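Local coordinates for protein similar to yteR (Bacilus subtilis) (PDB 4WU0) that probably hydrolyses unsaturated rhamnogalacturonan fragments of pectin, as a glycoside hydrolase of family GH105 related to YteR, at residues 171-176 with 234-239; 194-199 with 249-254. One frame throughout, in Å; residues are numbered along the deposited sequence.

Contact 1 (171-176 with 234-239); sequences TGLLYH and VTALLK
Apolar contact between the loop 171-176 and the helix segment 234-239 centres on the methyl of A236, which points at the loop and meets backbone as much as side chain. Its CB lies 3.3 Å from T171 O and 3.5 Å from G172 C. Here the chain of G172 passes close to the helix, with CA atoms of G172 and A236 5.1 Å apart, and its positive phi of 83° suits a residue without a side chain. L173 adds one branch: CG stands anti to the carbonyl carbon (chi1 -61°), and CD2 reaches both A236 CB, at 3.8 Å, and L237 CD2, the two leucines crossing obliquely.

The setting is the (alpha/alpha)6 barrel of six helical hairpins expected of this clan: the loop connects helix 152-166 to strand 177-179, and A236 sits near the C-terminal end of helix 223-240. L237 also packs on M202 of helix 199-215 and I270 of helix 264-279.

Polar contact runs through water, no direct hydrogen bond joining the segments. T171 O accepts from two waters; one also donates to A236 O, the other accepts from K239 NZ at 2.7 Å. Within the loop, T171 OG1 accepts from L173 N (3.0 Å, 160°) in an ST turn, and D168 OD2 is the second partner of this hydroxyl.

Contact 2 (194-199 with 249-254); sequences SPHFWG and YQVLDE
F197 O accepts from L252 N at 2.9 Å, nearly straight (169°) and in the carbonyl plane. The second backbone bond, of G199 N to Q250 O, is also 2.9 Å long, but its donor stands above the carbonyl plane. V251 CA and W198 CA add CA-H...O contacts to F197 O and Q250 O respectively. Together the two bonds frame a single beta bridge, W198 with V251, between two loops of the GH88-family domain; W198 is the N-cap residue of helix 199-215, while V251 opens a type I turn closed by E254 N to V251 O. N260 ND2 serves V251 O and E254 O.

With CG anti to its backbone N (chi1 -178°), W198 brings the indole edge to Q250 OE1, and NE1 donates a weak bond of 3.0 Å (141°). The amide stands almost perpendicular to the indole, and its NE2 is bonded to Y335 O. A water accepts from F197 N, donates to D253 OD1 at 2.7 Å and meets H196 ND1 in the imidazole plane. D253 OD2 lies at the F197 ring edge, 3.6 Å from CE2. L252 CG sits 3.7 Å from G199 CA, and the lack of a side chain on G199 avoids a clash with Y249 O.

Both contacts are largely buried, each centre about 16 Å from the chain's centre and about 10 Å from the other, but the water-bridged side of contact 1, with K239, lies nearer the surface. Contact 1 sets a loop against the end of a helix, through one alanine methyl against the loop backbone, leucine branches and two bridging waters; contact 2 joins two loops directly through backbone hydrogen bonds, with polar side chains around them. They share neighbouring elements: 234-239 belongs to the helix preceding loop 249-254, where L252 packs on L237. Their segments alternate along the chain and touch, with the Y175 and F197 rings meeting at about 30°, and those of H176 and W198 at about 40°.

Contact 1 (171-176 with 234-239)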
# COMPACT_ATOMS: atom_id res chain seq x y z
N THR A 171 20.34 7.69 -5.27
CA THR A 171 19.17 8.53 -5.05
C THR A 171 18.52 8.28 -3.69
O THR A 171 17.77 9.13 -3.20
CB THR A 171 18.08 8.27 -6.10
OG1 THR A 171 17.63 6.91 -6.00
CG2 THR A 171 18.60 8.56 -7.54
N GLY A 172 18.75 7.10 -3.12
CA GLY A 172 18.03 6.69 -1.93
C GLY A 172 16.67 6.09 -2.19
O GLY A 172 16.00 5.61 -1.27
N LEU A 173 16.25 6.09 -3.45
CA LEU A 173 14.99 5.46 -3.82
C LEU A 173 15.18 3.94 -3.91
O LEU A 173 16.31 3.45 -4.02
CB LEU A 173 14.49 6.03 -5.14
CG LEU A 173 14.19 7.54 -5.16
CD1 LEU A 173 13.98 8.01 -6.58
CD2 LEU A 173 12.96 7.88 -4.32
N LEU A 174 14.06 3.20 -3.85
CA LEU A 174 14.09 1.75 -3.98
C LEU A 174 13.39 1.33 -5.26
O LEU A 174 12.32 1.83 -5.61
CB LEU A 174 13.40 1.06 -2.79
CG LEU A 174 14.16 0.99 -1.46
CD1 LEU A 174 14.31 2.35 -0.84
CD2 LEU A 174 13.47 0.04 -0.48
N TYR A 175 14.03 0.42 -5.98
CA TYR A 175 13.46 -0.12 -7.20
C TYR A 175 12.23 -0.96 -6.90
O TYR A 175 12.08 -1.50 -5.81
CB TYR A 175 14.50 -0.97 -7.93
CG TYR A 175 15.69 -0.21 -8.40
CD1 TYR A 175 15.69 0.44 -9.61
CD2 TYR A 175 16.83 -0.13 -7.61
CE1 TYR A 175 16.81 1.16 -10.04
CE2 TYR A 175 17.93 0.59 -8.03
CZ TYR A 175 17.90 1.23 -9.24
OH TYR A 175 19.00 1.93 -9.67
N HIS A 176 11.38 -1.11 -7.90
CA HIS A 176 10.11 -1.82 -7.77
C HIS A 176 10.30 -3.28 -7.30
O HIS A 176 9.62 -3.74 -6.39
CB HIS A 176 9.42 -1.77 -9.13
CG HIS A 176 8.04 -2.35 -9.18
ND1 HIS A 176 7.29 -2.34 -10.33
CD2 HIS A 176 7.29 -2.97 -8.24
CE1 HIS A 176 6.13 -2.93 -10.10
NE2 HIS A 176 6.10 -3.31 -8.84
N VAL A 234 11.80 9.16 2.77
CA VAL A 234 11.15 10.45 2.65
C VAL A 234 12.12 11.47 2.10
O VAL A 234 11.77 12.25 1.20
CB VAL A 234 10.56 10.90 4.02
CG1 VAL A 234 10.23 12.41 4.02
CG2 VAL A 234 9.35 10.06 4.35
N THR A 235 13.36 11.49 2.62
CA THR A 235 14.39 12.35 2.05
C THR A 235 14.54 12.13 0.54
O THR A 235 14.60 13.09 -0.26
CB THR A 235 15.73 12.13 2.76
OG1 THR A 235 15.58 12.50 4.13
CG2 THR A 235 16.86 12.93 2.12
N ALA A 236 14.58 10.87 0.15
CA ALA A 236 14.78 10.53 -1.26
C ALA A 236 13.57 10.95 -2.10
O ALA A 236 13.71 11.44 -3.22
CB ALA A 236 15.04 9.05 -1.41
N LEU A 237 12.37 10.75 -1.57
CA LEU A 237 11.18 11.15 -2.30
C LEU A 237 11.05 12.67 -2.40
O LEU A 237 10.60 13.18 -3.43
CB LEU A 237 9.92 10.54 -1.68
CG LEU A 237 9.82 9.04 -1.85
CD1 LEU A 237 8.82 8.45 -0.85
CD2 LEU A 237 9.42 8.71 -3.29
N LEU A 238 11.43 13.41 -1.36
CA LEU A 238 11.32 14.85 -1.45
C LEU A 238 12.25 15.43 -2.52
O LEU A 238 11.94 16.46 -3.13
CB LEU A 238 11.55 15.50 -0.07
CG LEU A 238 10.38 15.27 0.90
CD1 LEU A 238 10.69 15.75 2.30
CD2 LEU A 238 9.12 15.96 0.40
N LYS A 239 13.38 14.77 -2.76
CA LYS A 239 14.29 15.21 -3.82
C LYS A 239 13.67 15.13 -5.22
O LYS A 239 14.08 15.87 -6.11
CB LYS A 239 15.59 14.40 -3.82
CG LYS A 239 16.52 14.70 -2.64
CD LYS A 239 17.74 13.76 -2.67
CE LYS A 239 18.64 14.00 -1.48
NZ LYS A 239 19.65 12.93 -1.33
O HOH W 1 16.10 10.85 -4.65
O HOH W 2 18.16 10.72 -0.81

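Contact 2 (194-199 with 249-254)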
# COMPACT_ATOMS: atom_id res chain seq x y z
N SER A 194 15.00 -4.43 -10.83
CA SER A 194 14.24 -3.94 -11.98
C SER A 194 14.77 -2.56 -12.37
O SER A 194 15.55 -1.96 -11.64
CB SER A 194 12.75 -3.91 -11.64
OG SER A 194 12.48 -3.03 -10.57
N PRO A 195 14.36 -2.03 -13.55
CA PRO A 195 15.05 -0.84 -14.06
C PRO A 195 14.68 0.51 -13.44
O PRO A 195 15.49 1.45 -13.53
CB PRO A 195 14.65 -0.83 -15.55
CG PRO A 195 14.32 -2.25 -15.84
CD PRO A 195 13.63 -2.73 -14.63
N HIS A 196 13.48 0.62 -12.86
CA HIS A 196 12.95 1.92 -12.48
C HIS A 196 12.33 2.02 -11.11
O HIS A 196 11.88 1.04 -10.51
CB HIS A 196 11.91 2.38 -13.52
CG HIS A 196 12.52 2.80 -14.81
ND1 HIS A 196 13.29 3.94 -14.92
CD2 HIS A 196 12.54 2.21 -16.03
CE1 HIS A 196 13.73 4.05 -16.16
NE2 HIS A 196 13.29 3.01 -16.85
N PHE A 197 12.29 3.27 -10.66
CA PHE A 197 11.59 3.65 -9.44
C PHE A 197 10.15 4.01 -9.80
O PHE A 197 9.88 5.05 -10.40
CB PHE A 197 12.27 4.84 -8.76
CG PHE A 197 13.75 4.67 -8.58
CD1 PHE A 197 14.27 3.64 -7.80
CD2 PHE A 197 14.63 5.55 -9.18
CE1 PHE A 197 15.63 3.51 -7.65
CE2 PHE A 197 15.99 5.43 -9.05
CZ PHE A 197 16.50 4.41 -8.28
N TRP A 198 9.25 3.11 -9.46
CA TRP A 198 7.82 3.28 -9.72
C TRP A 198 7.16 3.94 -8.53
O TRP A 198 7.36 3.51 -7.39
CB TRP A 198 7.19 1.91 -10.00
CG TRP A 198 5.74 1.96 -10.33
CD1 TRP A 198 5.09 2.91 -11.06
CD2 TRP A 198 4.74 1.01 -9.92
NE1 TRP A 198 3.75 2.60 -11.14
CE2 TRP A 198 3.52 1.44 -10.45
CE3 TRP A 198 4.77 -0.15 -9.16
CZ2 TRP A 198 2.33 0.74 -10.23
CZ3 TRP A 198 3.61 -0.84 -8.95
CH2 TRP A 198 2.40 -0.40 -9.49
N GLY A 199 6.40 4.99 -8.79
CA GLY A 199 5.75 5.75 -7.74
C GLY A 199 4.95 4.92 -6.76
O GLY A 199 5.14 5.02 -5.54
N TYR A 249 5.67 11.69 -9.86
CA TYR A 249 5.53 11.03 -11.15
C TYR A 249 5.44 9.52 -11.07
O TYR A 249 5.94 8.89 -10.13
CB TYR A 249 6.72 11.37 -12.03
CG TYR A 249 6.69 12.78 -12.55
CD1 TYR A 249 6.01 13.08 -13.72
CD2 TYR A 249 7.36 13.80 -11.88
CE1 TYR A 249 5.99 14.36 -14.21
CE2 TYR A 249 7.34 15.08 -12.37
CZ TYR A 249 6.64 15.35 -13.51
OH TYR A 249 6.60 16.63 -14.01
N GLN A 250 4.80 8.94 -12.09
CA GLN A 250 4.77 7.49 -12.29
C GLN A 250 6.17 6.86 -12.26
O GLN A 250 6.39 5.88 -11.54
CB GLN A 250 4.08 7.20 -13.63
CG GLN A 250 4.20 5.82 -14.20
CD GLN A 250 3.21 4.85 -13.60
OE1 GLN A 250 2.75 5.04 -12.47
NE2 GLN A 250 2.92 3.76 -14.31
N VAL A 251 7.10 7.41 -13.04
CA VAL A 251 8.51 7.02 -12.95
C VAL A 251 9.21 8.17 -12.19
O VAL A 251 9.40 9.27 -12.72
CB VAL A 251 9.15 6.75 -14.31
CG1 VAL A 251 10.61 6.30 -14.13
CG2 VAL A 251 8.37 5.69 -15.05
N LEU A 252 9.51 7.92 -10.92
CA LEU A 252 9.72 8.99 -9.95
C LEU A 252 10.79 10.02 -10.28
O LEU A 252 10.62 11.21 -10.02
CB LEU A 252 10.06 8.39 -8.58
CG LEU A 252 8.88 7.76 -7.85
CD1 LEU A 252 9.33 6.83 -6.71
CD2 LEU A 252 7.97 8.83 -7.32
N ASP A 253 11.91 9.54 -10.82
CA ASP A 253 13.08 10.37 -11.04
C ASP A 253 13.23 10.86 -12.48
O ASP A 253 14.25 11.44 -12.80
CB ASP A 253 14.35 9.62 -10.63
CG ASP A 253 14.59 8.38 -11.47
OD1 ASP A 253 13.60 7.80 -11.95
OD2 ASP A 253 15.78 7.96 -11.61
N GLU A 254 12.23 10.62 -13.32
CA GLU A 254 12.32 10.94 -14.74
C GLU A 254 11.24 11.94 -15.15
O GLU A 254 10.65 11.82 -16.23
CB GLU A 254 12.20 9.66 -15.57
CG GLU A 254 13.30 8.65 -15.25
CD GLU A 254 14.25 8.37 -16.37
OE1 GLU A 254 14.32 9.17 -17.33
OE2 GLU A 254 14.93 7.32 -16.29
O HOH W 3 13.78 5.12 -12.41